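Local coordinates for protein putative fimbrium tip subunit Fim1C (Bacteroides ovatus, PDB 4EPS) that is probably a component of the fimbrium tip, part of the filamentous surface appendages that mediate cell adhesion and biofilm formation, at residues Met337-Lys345 and Tyr412-Phe420; Thr462-Trp470 and Met480-Thr488. One frame throughout, in Å; residues are numbered along the deposited sequence.

In the fold
Both contacts lie in the C-terminal part of the chain and follow one another without nesting or crossing. Interaction 1 closes a loop of 66 residues, rich in helix and without strand, by bringing helix 408-419 back to the break between strands 334-338 and 342-344. Helix 446-458 then leads to interaction 2, a much tighter closure in which 462-470 and 480-488 form the open end of the hairpin of strands 469-474 and 479-485. The centres are about 17 Å apart, and they meet directly: Gly344 O probably accepts a hydrogen bond from Trp470 NE1 at 2.7 Å, while Met337 packs against Met463. Strand 502-509 joins both regions through backbone hydrogen bonds.

Interaction 1: Met337-Lys345 and Tyr412-Phe420; sequences MSLYTETGK and YQDDCESSF
Tyr340 presses its ring against Cys416, a helix-on-sheet contact built round a cysteine sulfur-aromatic pair. Helix 408-419 here covers the irregular link between strands 334-338 and 342-344, both of which pair with strand 502-509. No direct hydrogen bond crosses between the two segments; van der Waals packing and two bridging waters join them. Cys416 CB stands over one face of the Tyr340 ring in a CH-pi contact, 3.8 Å from the centroid and 18° off the normal. The sulfur approaches more obliquely and touches the base of the same side chain, with Cys416 SG 3.5 Å from Tyr340 CB.

Phe420, the first residue beyond the helix, fills the next position: its CD2 lies 3.8 Å from Tyr340 CB, and Leu339 CB rests over one face of its ring. At the far end, the two tyrosines cross at about a right angle. Tyr340 OH meets the edge of the Tyr412 ring in its plane, 3.3 Å from Tyr412 CD1. With CG anti to the backbone nitrogen (chi1 177°), the Tyr340 ring slants across the helix toward Tyr412 and reaches that edge with its hydroxyl. A water in the plane of the Tyr340 ring bonds to its hydroxyl and donates to Asp415 OD2 at 2.7 Å, adding a polar bridge beside the apolar contact.

Farther out, Tyr412 reaches strand 342-344, its OH 3.5 Å from Gly344 CA, and its ring also stacks with that of Tyr504. A second water joins Tyr412 OH to Lys345 N, linking the helix to the strand's end. Behind the central tyrosine, the backbone is braced by Ser338, which also bonds to Phe506 N: Ser338 OG donates to Tyr340 O at 2.8 Å, in the carbonyl plane and on a lone pair, with a C=O...donor angle of 131°.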
HETATM    1  N   MSE A 337      -8.913  14.986 -15.388  1.00 17.88           N
HETATM    2  CA  MSE A 337      -9.010  15.846 -16.568  1.00 17.26           C
HETATM    3  C   MSE A 337      -9.195  14.962 -17.807  1.00 20.69           C
HETATM    4  O   MSE A 337      -8.468  13.988 -17.990  1.00 19.26           O
HETATM    5  CB  MSE A 337      -7.774  16.730 -16.732  1.00 17.84           C
HETATM    6  CG  MSE A 337      -7.947  17.731 -17.887  1.00 24.20           C
HETATM    7 SE   MSE A 337      -6.375  18.845 -18.063  0.75 30.08          SE
HETATM    8  CE  MSE A 337      -5.152  17.460 -18.591  1.00 25.21           C
ATOM      9  N   SER A 338     -10.096  15.365 -18.686  1.00 20.98           N
ATOM     10  CA  SER A 338     -10.425  14.662 -19.915  1.00 21.86           C
ATOM     11  C   SER A 338      -9.248  14.562 -20.872  1.00 22.60           C
ATOM     12  O   SER A 338      -8.496  15.518 -20.995  1.00 20.22           O
ATOM     13  CB  SER A 338     -11.552  15.422 -20.638  1.00 27.58           C
ATOM     14  OG  SER A 338     -11.115  16.708 -21.115  1.00 29.80           O
ATOM     15  N   LEU A 339      -9.153  13.443 -21.631  1.00 20.85           N
ATOM     16  CA  LEU A 339      -8.256  13.372 -22.799  1.00 20.22           C
ATOM     17  C   LEU A 339      -8.836  14.275 -23.898  1.00 24.27           C
ATOM     18  O   LEU A 339      -8.131  14.705 -24.816  1.00 24.40           O
ATOM     19  CB  LEU A 339      -8.169  11.933 -23.348  1.00 19.92           C
ATOM     20  CG  LEU A 339      -7.630  10.863 -22.391  1.00 21.11           C
ATOM     21  CD1 LEU A 339      -7.360   9.547 -23.143  1.00 21.11           C
ATOM     22  CD2 LEU A 339      -6.358  11.324 -21.697  1.00 20.08           C
ATOM     23  N   TYR A 340     -10.155  14.466 -23.843  1.00 22.31           N
ATOM     24  CA  TYR A 340     -10.879  15.318 -24.793  1.00 22.49           C
ATOM     25  C   TYR A 340     -10.373  16.741 -24.758  1.00 25.43           C
ATOM     26  O   TYR A 340     -10.183  17.314 -23.674  1.00 23.34           O
ATOM     27  CB  TYR A 340     -12.384  15.319 -24.459  1.00 23.48           C
ATOM     28  CG  TYR A 340     -13.231  16.231 -25.340  1.00 26.64           C
ATOM     29  CD1 TYR A 340     -13.376  17.590 -25.042  1.00 28.97           C
ATOM     30  CD2 TYR A 340     -13.850  15.747 -26.490  1.00 27.52           C
ATOM     31  CE1 TYR A 340     -14.110  18.442 -25.872  1.00 29.30           C
ATOM     32  CE2 TYR A 340     -14.625  16.582 -27.303  1.00 28.12           C
ATOM     33  CZ  TYR A 340     -14.744  17.928 -26.991  1.00 35.47           C
ATOM     34  OH  TYR A 340     -15.493  18.760 -27.781  1.00 38.32           O
ATOM     35  N   THR A 341     -10.187  17.339 -25.938  1.00 21.58           N
ATOM     36  CA  THR A 341      -9.871  18.774 -26.025  1.00 21.72           C
ATOM     37  C   THR A 341     -10.272  19.294 -27.409  1.00 29.26           C
ATOM     38  O   THR A 341      -9.989  18.660 -28.430  1.00 27.59           O
ATOM     39  CB  THR A 341      -8.424  19.149 -25.654  1.00 23.58           C
ATOM     40  OG1 THR A 341      -8.315  20.581 -25.642  1.00 26.35           O
ATOM     41  CG2 THR A 341      -7.360  18.543 -26.601  1.00 25.56           C
ATOM     42  N   GLU A 342     -10.941  20.442 -27.423  1.00 26.17           N
ATOM     43  CA  GLU A 342     -11.344  21.137 -28.651  1.00 26.44           C
ATOM     44  C   GLU A 342     -11.328  22.605 -28.369  1.00 30.17           C
ATOM     45  O   GLU A 342     -11.336  22.988 -27.200  1.00 28.21           O
ATOM     46  CB  GLU A 342     -12.761  20.718 -29.128  1.00 27.91           C
ATOM     47  CG  GLU A 342     -12.947  19.279 -29.597  1.00 40.43           C
ATOM     48  CD  GLU A 342     -12.086  18.747 -30.730  1.00 58.03           C
ATOM     49  OE1 GLU A 342     -11.682  19.541 -31.609  1.00 49.77           O
ATOM     50  OE2 GLU A 342     -11.830  17.521 -30.740  1.00 48.60           O
ATOM     51  N   THR A 343     -11.319  23.438 -29.426  1.00 27.32           N
ATOM     52  CA  THR A 343     -11.431  24.892 -29.293  1.00 26.91           C
ATOM     53  C   THR A 343     -12.827  25.279 -29.737  1.00 31.45           C
ATOM     54  O   THR A 343     -13.401  24.640 -30.629  1.00 31.76           O
ATOM     55  CB  THR A 343     -10.369  25.628 -30.112  1.00 32.95           C
ATOM     56  OG1 THR A 343     -10.540  25.253 -31.482  1.00 34.72           O
ATOM     57  CG2 THR A 343      -8.960  25.349 -29.636  1.00 29.69           C
ATOM     58  N   GLY A 344     -13.384  26.310 -29.122  1.00 27.82           N
ATOM     59  CA  GLY A 344     -14.715  26.769 -29.509  1.00 27.99           C
ATOM     60  C   GLY A 344     -15.178  27.948 -28.691  1.00 31.41           C
ATOM     61  O   GLY A 344     -14.449  28.415 -27.802  1.00 27.29           O
ATOM     62  N   LYS A 345     -16.420  28.403 -28.972  1.00 28.66           N
ATOM     63  CA  LYS A 345     -17.064  29.508 -28.265  1.00 28.41           C
ATOM     64  C   LYS A 345     -17.677  28.943 -26.996  1.00 31.23           C
ATOM     65  O   LYS A 345     -17.758  27.716 -26.857  1.00 28.67           O
ATOM     66  CB  LYS A 345     -18.131  30.203 -29.153  1.00 30.26           C
ATOM     67  CG  LYS A 345     -17.554  30.837 -30.404  1.00 38.06           C
ATOM     68  CD  LYS A 345     -18.684  31.223 -31.374  1.00 49.62           C
ATOM     69  CE  LYS A 345     -18.228  32.145 -32.482  1.00 66.36           C
ATOM     70  NZ  LYS A 345     -17.391  31.446 -33.497  1.00 77.32           N
ATOM     71  N   TYR A 412     -19.984  20.967 -26.474  1.00 28.41           N
ATOM     72  CA  TYR A 412     -18.650  20.406 -26.253  1.00 26.34           C
ATOM     73  C   TYR A 412     -18.705  19.397 -25.112  1.00 27.97           C
ATOM     74  O   TYR A 412     -18.036  18.356 -25.213  1.00 26.15           O
ATOM     75  CB  TYR A 412     -17.578  21.506 -26.019  1.00 27.16           C
ATOM     76  CG  TYR A 412     -17.343  22.317 -27.274  1.00 29.01           C
ATOM     77  CD1 TYR A 412     -16.635  21.784 -28.348  1.00 30.65           C
ATOM     78  CD2 TYR A 412     -17.950  23.557 -27.450  1.00 29.41           C
ATOM     79  CE1 TYR A 412     -16.482  22.495 -29.540  1.00 30.73           C
ATOM     80  CE2 TYR A 412     -17.819  24.266 -28.642  1.00 30.22           C
ATOM     81  CZ  TYR A 412     -17.088  23.730 -29.687  1.00 37.54           C
ATOM     82  OH  TYR A 412     -16.963  24.423 -30.868  1.00 36.51           O
ATOM     83  N   GLN A 413     -19.510  19.682 -24.049  1.00 24.99           N
ATOM     84  CA  GLN A 413     -19.683  18.772 -22.911  0.50 24.65           C
ATOM     85  C   GLN A 413     -20.297  17.453 -23.418  1.00 29.56           C
ATOM     86  O   GLN A 413     -19.837  16.361 -23.051  1.00 28.31           O
ATOM     87  CB  GLN A 413     -20.575  19.444 -21.847  0.50 26.21           C
ATOM     88  CG  GLN A 413     -20.731  18.672 -20.540  0.50 28.43           C
ATOM     89  CD  GLN A 413     -21.712  19.322 -19.582  0.50 45.05           C
ATOM     90  OE1 GLN A 413     -22.788  19.808 -19.972  0.50 37.78           O
ATOM     91  NE2 GLN A 413     -21.360  19.371 -18.298  0.50 32.96           N
ATOM     92  N   ASP A 414     -21.338  17.562 -24.261  1.00 27.44           N
ATOM     93  CA  ASP A 414     -22.029  16.387 -24.841  1.00 27.90           C
ATOM     94  C   ASP A 414     -21.052  15.555 -25.663  1.00 29.36           C
ATOM     95  O   ASP A 414     -21.064  14.325 -25.560  1.00 29.24           O
ATOM     96  CB  ASP A 414     -23.216  16.843 -25.727  1.00 31.14           C
ATOM     97  CG  ASP A 414     -24.430  17.337 -24.966  1.00 51.81           C
ATOM     98  OD1 ASP A 414     -24.528  17.053 -23.745  1.00 55.19           O
ATOM     99  OD2 ASP A 414     -25.289  18.015 -25.592  1.00 58.58           O
ATOM    100  N   ASP A 415     -20.218  16.227 -26.483  1.00 26.15           N
ATOM    101  CA  ASP A 415     -19.213  15.589 -27.337  1.00 26.57           C
ATOM    102  C   ASP A 415     -18.165  14.865 -26.513  1.00 30.84           C
ATOM    103  O   ASP A 415     -17.751  13.773 -26.897  1.00 29.44           O
ATOM    104  CB  ASP A 415     -18.522  16.620 -28.228  1.00 28.21           C
ATOM    105  CG  ASP A 415     -19.352  17.143 -29.383  1.00 43.27           C
ATOM    106  OD1 ASP A 415     -20.485  16.635 -29.585  1.00 42.52           O
ATOM    107  OD2 ASP A 415     -18.883  18.087 -30.071  1.00 52.40           O
ATOM    108  N   CYS A 416     -17.729  15.475 -25.377  1.00 26.34           N
ATOM    109  CA  CYS A 416     -16.744  14.845 -24.478  1.00 24.87           C
ATOM    110  C   CYS A 416     -17.362  13.577 -23.882  1.00 27.83           C
ATOM    111  O   CYS A 416     -16.745  12.514 -23.908  1.00 27.91           O
ATOM    112  CB  CYS A 416     -16.318  15.834 -23.389  1.00 25.01           C
ATOM    113  SG  CYS A 416     -15.089  15.187 -22.220  1.00 27.21           S
ATOM    114  N   GLU A 417     -18.600  13.673 -23.407  1.00 25.15           N
ATOM    115  CA  GLU A 417     -19.324  12.547 -22.813  1.00 27.31           C
ATOM    116  C   GLU A 417     -19.551  11.423 -23.849  1.00 32.42           C
ATOM    117  O   GLU A 417     -19.459  10.237 -23.497  1.00 32.67           O
ATOM    118  CB  GLU A 417     -20.677  13.050 -22.237  1.00 29.13           C
ATOM    119  CG  GLU A 417     -21.597  11.989 -21.633  1.00 39.16           C
ATOM    120  CD  GLU A 417     -20.985  11.004 -20.648  1.00 52.10           C
ATOM    121  OE1 GLU A 417     -20.092  11.403 -19.865  1.00 31.27           O
ATOM    122  OE2 GLU A 417     -21.431   9.833 -20.637  1.00 38.62           O
ATOM    123  N   SER A 418     -19.840  11.794 -25.108  1.00 28.79           N
ATOM    124  CA  SER A 418     -20.086  10.816 -26.180  0.60 29.60           C
ATOM    125  C   SER A 418     -18.830  10.017 -26.500  1.00 33.88           C
ATOM    126  O   SER A 418     -18.901   8.791 -26.604  1.00 35.06           O
ATOM    127  CB  SER A 418     -20.588  11.516 -27.442  0.60 32.92           C
ATOM    128  OG  SER A 418     -21.896  12.024 -27.233  0.60 43.76           O
ATOM    129  N   SER A 419     -17.686  10.695 -26.649  1.00 29.64           N
ATOM    130  CA  SER A 419     -16.414  10.038 -26.978  1.00 30.21           C
ATOM    131  C   SER A 419     -15.738   9.365 -25.783  1.00 32.75           C
ATOM    132  O   SER A 419     -15.018   8.389 -25.981  1.00 31.85           O
ATOM    133  CB  SER A 419     -15.442  11.040 -27.585  1.00 35.21           C
ATOM    134  OG  SER A 419     -15.939  11.577 -28.798  1.00 46.72           O
ATOM    135  N   PHE A 420     -15.894   9.929 -24.569  1.00 27.14           N
ATOM    136  CA  PHE A 420     -15.225   9.438 -23.348  1.00 25.45           C
ATOM    137  C   PHE A 420     -16.243   9.387 -22.214  1.00 30.00           C
ATOM    138  O   PHE A 420     -16.223  10.246 -21.324  1.00 29.10           O
ATOM    139  CB  PHE A 420     -14.040  10.354 -22.998  1.00 24.54           C
ATOM    140  CG  PHE A 420     -13.066  10.547 -24.128  1.00 24.48           C
ATOM    141  CD1 PHE A 420     -12.037   9.638 -24.346  1.00 26.24           C
ATOM    142  CD2 PHE A 420     -13.153  11.662 -24.963  1.00 27.29           C
ATOM    143  CE1 PHE A 420     -11.114   9.828 -25.386  1.00 27.29           C
ATOM    144  CE2 PHE A 420     -12.229  11.855 -26.009  1.00 29.96           C
ATOM    145  CZ  PHE A 420     -11.210  10.937 -26.207  1.00 28.17           C
TER
HETATM  146  O   HOH W   1     -16.188  17.852 -30.059  1.00 51.35           O
HETATM  147  O   HOH W   2     -17.950  26.881 -31.098  1.00 41.46           O

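Interaction 2: Thr462-Trp470 and Met480-Thr488; sequences TMDISATYW and MYIVTYSKT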
ATOM      1  N   THR A 462      -1.775  16.987 -26.298  1.00 28.67           N
ATOM      2  CA  THR A 462      -1.326  17.328 -24.953  1.00 26.85           C
ATOM      3  C   THR A 462      -1.978  18.657 -24.607  1.00 28.07           C
ATOM      4  O   THR A 462      -2.683  19.249 -25.439  1.00 27.41           O
ATOM      5  CB  THR A 462       0.218  17.395 -24.848  1.00 37.43           C
ATOM      6  OG1 THR A 462       0.701  18.384 -25.757  1.00 34.92           O
ATOM      7  CG2 THR A 462       0.909  16.031 -25.055  1.00 36.26           C
HETATM    8  N   MSE A 463      -1.754  19.113 -23.393  1.00 24.06           N
HETATM    9  CA  MSE A 463      -2.253  20.397 -22.951  1.00 23.97           C
HETATM   10  C   MSE A 463      -1.180  21.432 -23.318  1.00 30.83           C
HETATM   11  O   MSE A 463      -0.106  21.428 -22.724  1.00 33.41           O
HETATM   12  CB  MSE A 463      -2.528  20.300 -21.450  1.00 25.79           C
HETATM   13  CG  MSE A 463      -3.386  21.376 -20.955  1.00 31.77           C
HETATM   14 SE   MSE A 463      -3.725  21.088 -19.067  0.75 36.71          SE
HETATM   15  CE  MSE A 463      -4.667  22.764 -18.890  1.00 33.71           C
ATOM     16  N   ASP A 464      -1.421  22.245 -24.368  1.00 26.47           N
ATOM     17  CA  ASP A 464      -0.441  23.254 -24.795  1.00 25.95           C
ATOM     18  C   ASP A 464      -0.335  24.332 -23.701  1.00 29.41           C
ATOM     19  O   ASP A 464      -1.329  24.991 -23.362  1.00 27.97           O
ATOM     20  CB  ASP A 464      -0.831  23.828 -26.162  1.00 28.94           C
ATOM     21  CG  ASP A 464       0.066  24.910 -26.761  1.00 39.96           C
ATOM     22  OD1 ASP A 464       1.095  25.257 -26.132  1.00 38.52           O
ATOM     23  OD2 ASP A 464      -0.275  25.423 -27.851  1.00 48.30           O
ATOM     24  N   ILE A 465       0.873  24.472 -23.125  1.00 24.75           N
ATOM     25  CA  ILE A 465       1.150  25.437 -22.048  1.00 26.40           C
ATOM     26  C   ILE A 465       0.927  26.899 -22.520  1.00 29.08           C
ATOM     27  O   ILE A 465       0.710  27.750 -21.673  1.00 28.35           O
ATOM     28  CB  ILE A 465       2.590  25.241 -21.492  1.00 30.48           C
ATOM     29  CG1 ILE A 465       2.755  25.869 -20.095  1.00 30.51           C
ATOM     30  CG2 ILE A 465       3.694  25.696 -22.513  1.00 32.26           C
ATOM     31  CD1 ILE A 465       4.133  25.620 -19.372  1.00 34.63           C
ATOM     32  N   SER A 466       0.981  27.171 -23.847  1.00 26.51           N
ATOM     33  CA  SER A 466       0.817  28.526 -24.398  0.60 26.67           C
ATOM     34  C   SER A 466      -0.644  28.812 -24.791  1.00 29.99           C
ATOM     35  O   SER A 466      -0.954  29.922 -25.230  1.00 29.95           O
ATOM     36  CB  SER A 466       1.727  28.716 -25.613  0.60 30.42           C
ATOM     37  OG  SER A 466       1.378  27.827 -26.661  0.60 34.14           O
ATOM     38  N   ALA A 467      -1.546  27.819 -24.649  1.00 23.28           N
ATOM     39  CA  ALA A 467      -2.955  28.010 -25.005  1.00 21.38           C
ATOM     40  C   ALA A 467      -3.728  28.747 -23.884  1.00 23.56           C
ATOM     41  O   ALA A 467      -3.221  28.930 -22.775  1.00 23.59           O
ATOM     42  CB  ALA A 467      -3.612  26.665 -25.288  1.00 22.18           C
ATOM     43  N   THR A 468      -4.958  29.166 -24.201  1.00 22.84           N
ATOM     44  CA  THR A 468      -5.850  29.871 -23.283  1.00 22.85           C
ATOM     45  C   THR A 468      -7.030  28.961 -23.058  1.00 23.74           C
ATOM     46  O   THR A 468      -7.599  28.472 -24.024  1.00 23.73           O
ATOM     47  CB  THR A 468      -6.232  31.243 -23.844  1.00 27.21           C
ATOM     48  OG1 THR A 468      -5.026  32.014 -23.981  1.00 26.50           O
ATOM     49  CG2 THR A 468      -7.195  31.993 -22.904  1.00 23.97           C
ATOM     50  N   TYR A 469      -7.413  28.744 -21.792  1.00 20.53           N
ATOM     51  CA  TYR A 469      -8.441  27.760 -21.471  1.00 20.53           C
ATOM     52  C   TYR A 469      -9.705  28.362 -20.882  1.00 22.94           C
ATOM     53  O   TYR A 469      -9.627  29.200 -19.983  1.00 20.92           O
ATOM     54  CB  TYR A 469      -7.856  26.713 -20.478  1.00 20.60           C
ATOM     55  CG  TYR A 469      -6.724  25.924 -21.093  1.00 20.30           C
ATOM     56  CD1 TYR A 469      -5.426  26.431 -21.119  1.00 21.39           C
ATOM     57  CD2 TYR A 469      -6.967  24.712 -21.748  1.00 21.09           C
ATOM     58  CE1 TYR A 469      -4.383  25.731 -21.747  1.00 22.44           C
ATOM     59  CE2 TYR A 469      -5.937  24.010 -22.377  1.00 22.11           C
ATOM     60  CZ  TYR A 469      -4.647  24.526 -22.377  1.00 27.93           C
ATOM     61  OH  TYR A 469      -3.627  23.833 -23.006  1.00 24.95           O
ATOM     62  N   TRP A 470     -10.867  27.916 -21.364  1.00 21.07           N
ATOM     63  CA  TRP A 470     -12.133  28.356 -20.779  1.00 21.80           C
ATOM     64  C   TRP A 470     -12.300  27.878 -19.348  1.00 23.14           C
ATOM     65  O   TRP A 470     -11.973  26.729 -19.060  1.00 21.03           O
ATOM     66  CB  TRP A 470     -13.322  27.718 -21.527  1.00 21.36           C
ATOM     67  CG  TRP A 470     -13.608  28.265 -22.886  1.00 22.62           C
ATOM     68  CD1 TRP A 470     -13.556  27.576 -24.062  1.00 25.13           C
ATOM     69  CD2 TRP A 470     -14.133  29.567 -23.198  1.00 22.64           C
ATOM     70  NE1 TRP A 470     -14.006  28.362 -25.094  1.00 24.88           N
ATOM     71  CE2 TRP A 470     -14.350  29.600 -24.600  1.00 26.41           C
ATOM     72  CE3 TRP A 470     -14.401  30.725 -22.438  1.00 24.45           C
ATOM     73  CZ2 TRP A 470     -14.837  30.739 -25.258  1.00 25.87           C
ATOM     74  CZ3 TRP A 470     -14.899  31.856 -23.091  1.00 26.35           C
ATOM     75  CH2 TRP A 470     -15.114  31.856 -24.483  1.00 26.77           C
HETATM   76  N   MSE A 480     -16.096  35.409 -19.529  1.00 22.87           N
HETATM   77  CA  MSE A 480     -15.746  34.355 -18.591  1.00 21.13           C
HETATM   78  C   MSE A 480     -14.322  34.616 -18.122  1.00 24.62           C
HETATM   79  O   MSE A 480     -13.575  35.329 -18.782  1.00 24.65           O
HETATM   80  CB  MSE A 480     -15.784  32.942 -19.270  1.00 22.18           C
HETATM   81  CG  MSE A 480     -17.122  32.567 -19.908  1.00 26.23           C
HETATM   82 SE   MSE A 480     -18.558  32.598 -18.628  0.75 32.23          SE
HETATM   83  CE  MSE A 480     -18.111  31.080 -17.571  1.00 27.83           C
ATOM     84  N   TYR A 481     -13.917  33.994 -17.024  1.00 21.36           N
ATOM     85  CA  TYR A 481     -12.508  33.940 -16.654  1.00 20.38           C
ATOM     86  C   TYR A 481     -11.844  32.900 -17.572  1.00 23.40           C
ATOM     87  O   TYR A 481     -12.438  31.836 -17.846  1.00 22.15           O
ATOM     88  CB  TYR A 481     -12.338  33.514 -15.184  1.00 20.74           C
ATOM     89  CG  TYR A 481     -12.525  34.657 -14.213  1.00 23.27           C
ATOM     90  CD1 TYR A 481     -13.792  35.156 -13.927  1.00 23.65           C
ATOM     91  CD2 TYR A 481     -11.435  35.231 -13.563  1.00 25.20           C
ATOM     92  CE1 TYR A 481     -13.971  36.198 -13.016  1.00 24.16           C
ATOM     93  CE2 TYR A 481     -11.607  36.242 -12.614  1.00 26.23           C
ATOM     94  CZ  TYR A 481     -12.874  36.744 -12.372  1.00 29.01           C
ATOM     95  OH  TYR A 481     -13.049  37.766 -11.477  1.00 27.34           O
ATOM     96  N   ILE A 482     -10.639  33.205 -18.055  1.00 20.46           N
ATOM     97  CA  ILE A 482      -9.860  32.300 -18.913  1.00 19.73           C
ATOM     98  C   ILE A 482      -8.505  32.111 -18.250  1.00 24.93           C
ATOM     99  O   ILE A 482      -7.984  33.044 -17.622  1.00 24.84           O
ATOM    100  CB  ILE A 482      -9.750  32.847 -20.373  1.00 22.40           C
ATOM    101  CG1 ILE A 482      -9.424  34.396 -20.380  1.00 24.11           C
ATOM    102  CG2 ILE A 482     -11.043  32.486 -21.164  1.00 22.62           C
ATOM    103  CD1 ILE A 482      -8.947  35.020 -21.796  1.00 24.83           C
ATOM    104  N   VAL A 483      -7.944  30.918 -18.388  1.00 20.32           N
ATOM    105  CA  VAL A 483      -6.709  30.590 -17.707  1.00 19.60           C
ATOM    106  C   VAL A 483      -5.573  30.421 -18.710  1.00 23.20           C
ATOM    107  O   VAL A 483      -5.728  29.783 -19.754  1.00 22.42           O
ATOM    108  CB  VAL A 483      -6.891  29.325 -16.802  1.00 22.04           C
ATOM    109  CG1 VAL A 483      -5.566  28.867 -16.185  1.00 21.89           C
ATOM    110  CG2 VAL A 483      -7.910  29.616 -15.690  1.00 22.18           C
ATOM    111  N   THR A 484      -4.430  30.990 -18.348  1.00 22.06           N
ATOM    112  CA  THR A 484      -3.182  30.877 -19.097  1.00 21.42           C
ATOM    113  C   THR A 484      -2.131  30.366 -18.151  1.00 23.84           C
ATOM    114  O   THR A 484      -2.320  30.400 -16.932  1.00 23.07           O
ATOM    115  CB  THR A 484      -2.790  32.229 -19.719  1.00 26.36           C
ATOM    116  OG1 THR A 484      -2.746  33.226 -18.686  1.00 24.37           O
ATOM    117  CG2 THR A 484      -3.732  32.628 -20.863  1.00 25.53           C
ATOM    118  N   TYR A 485      -1.018  29.900 -18.700  1.00 20.86           N
ATOM    119  CA  TYR A 485       0.034  29.314 -17.893  1.00 20.11           C
ATOM    120  C   TYR A 485       1.409  29.800 -18.278  1.00 25.85           C
ATOM    121  O   TYR A 485       1.677  30.022 -19.448  1.00 23.88           O
ATOM    122  CB  TYR A 485       0.036  27.782 -18.110  1.00 20.15           C
ATOM    123  CG  TYR A 485      -1.231  27.097 -17.656  1.00 20.82           C
ATOM    124  CD1 TYR A 485      -1.441  26.796 -16.308  1.00 20.49           C
ATOM    125  CD2 TYR A 485      -2.237  26.767 -18.570  1.00 21.86           C
ATOM    126  CE1 TYR A 485      -2.635  26.199 -15.875  1.00 19.46           C
ATOM    127  CE2 TYR A 485      -3.417  26.142 -18.153  1.00 21.29           C
ATOM    128  CZ  TYR A 485      -3.615  25.876 -16.805  1.00 23.22           C
ATOM    129  OH  TYR A 485      -4.789  25.281 -16.411  1.00 22.05           O
ATOM    130  N   SER A 486       2.280  29.841 -17.293  1.00 24.34           N
ATOM    131  CA  SER A 486       3.718  29.948 -17.477  1.00 26.18           C
ATOM    132  C   SER A 486       4.271  28.572 -17.057  1.00 31.21           C
ATOM    133  O   SER A 486       3.484  27.688 -16.684  1.00 28.44           O
ATOM    134  CB  SER A 486       4.294  31.076 -16.635  1.00 26.39           C
ATOM    135  OG  SER A 486       4.211  30.702 -15.269  1.00 29.83           O
ATOM    136  N   LYS A 487       5.610  28.411 -17.014  1.00 28.41           N
ATOM    137  CA  LYS A 487       6.200  27.156 -16.554  1.00 28.58           C
ATOM    138  C   LYS A 487       6.123  27.035 -15.036  1.00 27.63           C
ATOM    139  O   LYS A 487       6.419  25.967 -14.499  1.00 26.91           O
ATOM    140  CB  LYS A 487       7.654  27.034 -17.048  1.00 33.03           C
ATOM    141  CG  LYS A 487       7.735  26.758 -18.544  1.00 45.36           C
ATOM    142  CD  LYS A 487       9.170  26.637 -19.023  1.00 61.41           C
ATOM    143  CE  LYS A 487       9.231  26.405 -20.513  1.00 79.68           C
ATOM    144  NZ  LYS A 487      10.623  26.470 -21.033  1.00 91.88           N
ATOM    145  N   THR A 488       5.686  28.091 -14.325  1.00 24.68           N
ATOM    146  CA  THR A 488       5.634  28.051 -12.863  1.00 24.30           C
ATOM    147  C   THR A 488       4.249  28.333 -12.260  1.00 28.42           C
ATOM    148  O   THR A 488       4.090  28.142 -11.054  1.00 27.95           O
ATOM    149  CB  THR A 488       6.672  29.051 -12.254  1.00 33.89           C
ATOM    150  OG1 THR A 488       6.333  30.384 -12.648  1.00 36.88           O
ATOM    151  CG2 THR A 488       8.111  28.742 -12.681  1.00 33.83           C
TER
HETATM  152  O   HOH W   3      -1.026  29.816 -21.580  1.00 22.97           O
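Tyr469 and Tyr485 meet at the open end of an antiparallel beta hairpin, with Tyr469 CD1 3.6 Å from Tyr485 CE2. Their side chains cross at about a right angle and their ring planes lie 66° apart, an oblique aromatic pair. Met463 completes this apolar centre. Its chain, extended beyond CG, carries the terminal CE over the middle of the Tyr469 ring, 3.8 Å above the plane, while the same methyl lies 3.7 Å from Tyr485 CE2. On the other face of the hairpin, Trp470 packs against Ile482 and crosses Met480, its CZ3 3.9 Å from Met480 CG.

Between these layers, Tyr469 and Val483 form a hydrogen-bonded pair; the bond from Tyr469 N to Val483 O is 2.8 Å long. Trp470 and Ile482 follow as a non-hydrogen-bonded pair. Toward the hairpin mouth the backbones separate and a water takes the place of direct pairing: Tyr485 N donates to it, and it lies 2.7 Å from both Ile465 O and Ala467 O.

At the polar edge, a type I turn from Asp464 to Ala467 is tied to the aromatic centre by Tyr469 OH, which donates to Asp464 O at 2.6 Å. Ala467 N reaches this oxygen from the opposite face of its plane. Asp464 OD1 accepts from Ser466 N, forming an Asx turn, and also from Ser466 OG.

Around the hairpin, Tyr485 OH bonds to Leu437 O in helix 434-438, Ile465 touches Glu448 of helix 446-458, and Thr468 and Ile482 lie against Tyr502 of strand 502-509.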